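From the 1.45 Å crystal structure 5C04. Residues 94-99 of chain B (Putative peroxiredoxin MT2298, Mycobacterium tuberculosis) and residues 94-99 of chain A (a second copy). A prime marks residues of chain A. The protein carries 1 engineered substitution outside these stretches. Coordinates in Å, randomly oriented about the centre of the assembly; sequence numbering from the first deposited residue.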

# COMPACT_ATOMS: atom_id res chain seq x y z
N ASP B 94 -8.24 2.41 2.89
CA ASP B 94 -9.04 1.19 2.98
C ASP B 94 -8.05 0.01 3.03
O ASP B 94 -8.07 -0.88 2.18
CB ASP B 94 -9.99 1.14 1.77
CG ASP B 94 -11.10 0.09 1.89
OD1 ASP B 94 -11.41 -0.33 3.01
OD2 ASP B 94 -11.65 -0.26 0.83
N PHE B 95 -7.16 0.04 4.03
CA PHE B 95 -5.88 -0.70 4.02
C PHE B 95 -5.92 -2.01 4.80
O PHE B 95 -5.38 -3.03 4.34
CB PHE B 95 -4.77 0.21 4.57
CG PHE B 95 -3.49 -0.49 4.85
CD1 PHE B 95 -2.64 -0.81 3.82
CD2 PHE B 95 -3.09 -0.76 6.15
CE1 PHE B 95 -1.45 -1.45 4.04
CE2 PHE B 95 -1.91 -1.43 6.41
CZ PHE B 95 -1.08 -1.75 5.34
N TRP B 96 -6.51 -1.99 5.99
CA TRP B 96 -6.54 -3.20 6.86
C TRP B 96 -7.73 -3.06 7.81
O TRP B 96 -7.68 -2.26 8.76
CB TRP B 96 -5.21 -3.33 7.59
CG TRP B 96 -5.05 -4.66 8.30
CD1 TRP B 96 -4.97 -4.88 9.66
CD2 TRP B 96 -4.90 -5.93 7.68
NE1 TRP B 96 -4.81 -6.23 9.91
CE2 TRP B 96 -4.76 -6.89 8.71
CE3 TRP B 96 -4.87 -6.35 6.35
CZ2 TRP B 96 -4.57 -8.25 8.43
CZ3 TRP B 96 -4.69 -7.72 6.08
CH2 TRP B 96 -4.56 -8.64 7.12
N PRO B 97 -8.80 -3.81 7.59
CA PRO B 97 -8.96 -4.82 6.53
C PRO B 97 -8.89 -4.29 5.10
O PRO B 97 -9.48 -3.24 4.78
CB PRO B 97 -10.35 -5.41 6.83
CG PRO B 97 -11.07 -4.31 7.53
CD PRO B 97 -10.04 -3.63 8.36
N HIS B 98 -8.23 -5.03 4.23
CA HIS B 98 -7.85 -4.57 2.90
C HIS B 98 -9.04 -4.56 1.98
O HIS B 98 -9.61 -5.61 1.66
CB HIS B 98 -6.76 -5.53 2.39
CG HIS B 98 -6.17 -5.21 1.06
ND1 HIS B 98 -4.80 -5.24 0.83
CD2 HIS B 98 -6.72 -4.89 -0.13
CE1 HIS B 98 -4.55 -4.96 -0.43
NE2 HIS B 98 -5.70 -4.73 -1.04
N GLY B 99 -9.44 -3.35 1.56
CA GLY B 99 -10.55 -3.25 0.62
C GLY B 99 -11.92 -3.42 1.23
O GLY B 99 -12.88 -3.52 0.48
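Chain A 94-99: DFWPHG

Chain A presents the same loop as chain B, and the two copies meet about their histidines. Neither stretch forms a regular helix or strand. The closest CA pair is His98 CA to His98′ CA, 7.5 Å apart. Side chains make most of the contact, and the carbonyls of Phe95 and Phe95′ also join it.

Asp94′ lies out of reach of the chain B stretch. Asp94′ O accepts a backbone hydrogen bond from Gly99′ N at 2.9 Å, which closes the loop.

Phe95′ starts sideways, chi1 t, but its ring comes nearer. The edge of His98 points to its face, with Phe95′ CE1 3.8 Å from His98 CE1. Phe95′ O is 3.5 Å from His98 CE1.

Trp96′ also reaches in from a sideways start. Trp96′ CZ3 lies over one face of the His98 ring, 3.5 Å from His98 CD2; the ring planes are oblique, at 40°.

Pro97′ follows a cis peptide bond. It points away and makes no contact with the chain B stretch.

His98′ points toward chain B. His98′ ND1 and His98 ND1 share a nearly linear hydrogen bond of 2.8 Å; either could be the donor. His98′ CE1 sits over the Phe95 ring face, 3.7 Å from Phe95 CE1, and His98′ CD2 is 3.6 Å from Trp96 CZ3.

Gly99′ has a positive phi, which favours glycine, and stands at the N-cap position before a helix.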

# COMPACT_ATOMS: atom_id res chain seq x y z
N ASP A 94 4.49 -7.75 -1.12
CA ASP A 94 3.69 -8.78 -0.47
C ASP A 94 2.25 -8.22 -0.30
O ASP A 94 1.69 -8.16 0.79
CB ASP A 94 4.35 -9.15 0.89
CG ASP A 94 3.78 -10.43 1.51
OD1 ASP A 94 3.16 -11.27 0.79
OD2 ASP A 94 3.94 -10.60 2.74
N PHE A 95 1.67 -7.85 -1.44
CA PHE A 95 0.53 -6.91 -1.51
C PHE A 95 -0.85 -7.57 -1.59
O PHE A 95 -1.79 -7.14 -0.90
CB PHE A 95 0.72 -6.01 -2.71
CG PHE A 95 -0.49 -5.16 -3.04
CD1 PHE A 95 -0.77 -4.02 -2.30
CD2 PHE A 95 -1.30 -5.47 -4.13
CE1 PHE A 95 -1.86 -3.24 -2.58
CE2 PHE A 95 -2.39 -4.70 -4.41
CZ PHE A 95 -2.67 -3.59 -3.64
N TRP A 96 -0.98 -8.57 -2.45
CA TRP A 96 -2.27 -9.23 -2.64
C TRP A 96 -2.01 -10.62 -3.21
O TRP A 96 -1.58 -10.75 -4.36
CB TRP A 96 -3.13 -8.40 -3.59
CG TRP A 96 -4.53 -8.91 -3.68
CD1 TRP A 96 -5.15 -9.50 -4.75
CD2 TRP A 96 -5.52 -8.83 -2.65
NE1 TRP A 96 -6.46 -9.79 -4.45
CE2 TRP A 96 -6.70 -9.40 -3.16
CE3 TRP A 96 -5.52 -8.33 -1.35
CZ2 TRP A 96 -7.88 -9.46 -2.41
CZ3 TRP A 96 -6.68 -8.40 -0.61
CH2 TRP A 96 -7.83 -8.97 -1.13
N PRO A 97 -2.23 -11.68 -2.42
CA PRO A 97 -2.78 -11.62 -1.06
C PRO A 97 -1.93 -10.85 -0.05
O PRO A 97 -0.70 -10.95 -0.06
CB PRO A 97 -2.85 -13.09 -0.64
CG PRO A 97 -1.88 -13.78 -1.52
CD PRO A 97 -1.87 -13.05 -2.82
N HIS A 98 -2.61 -10.10 0.82
CA HIS A 98 -1.97 -9.09 1.70
C HIS A 98 -1.17 -9.77 2.82
O HIS A 98 -1.73 -10.41 3.71
CB HIS A 98 -3.08 -8.21 2.27
CG HIS A 98 -2.61 -7.05 3.10
ND1 HIS A 98 -3.10 -5.77 2.93
CD2 HIS A 98 -1.77 -6.98 4.16
CE1 HIS A 98 -2.58 -4.97 3.84
NE2 HIS A 98 -1.75 -5.68 4.58
N GLY A 99 0.16 -9.63 2.78
CA GLY A 99 0.99 -10.22 3.80
C GLY A 99 1.17 -11.74 3.75
O GLY A 99 1.62 -12.31 4.75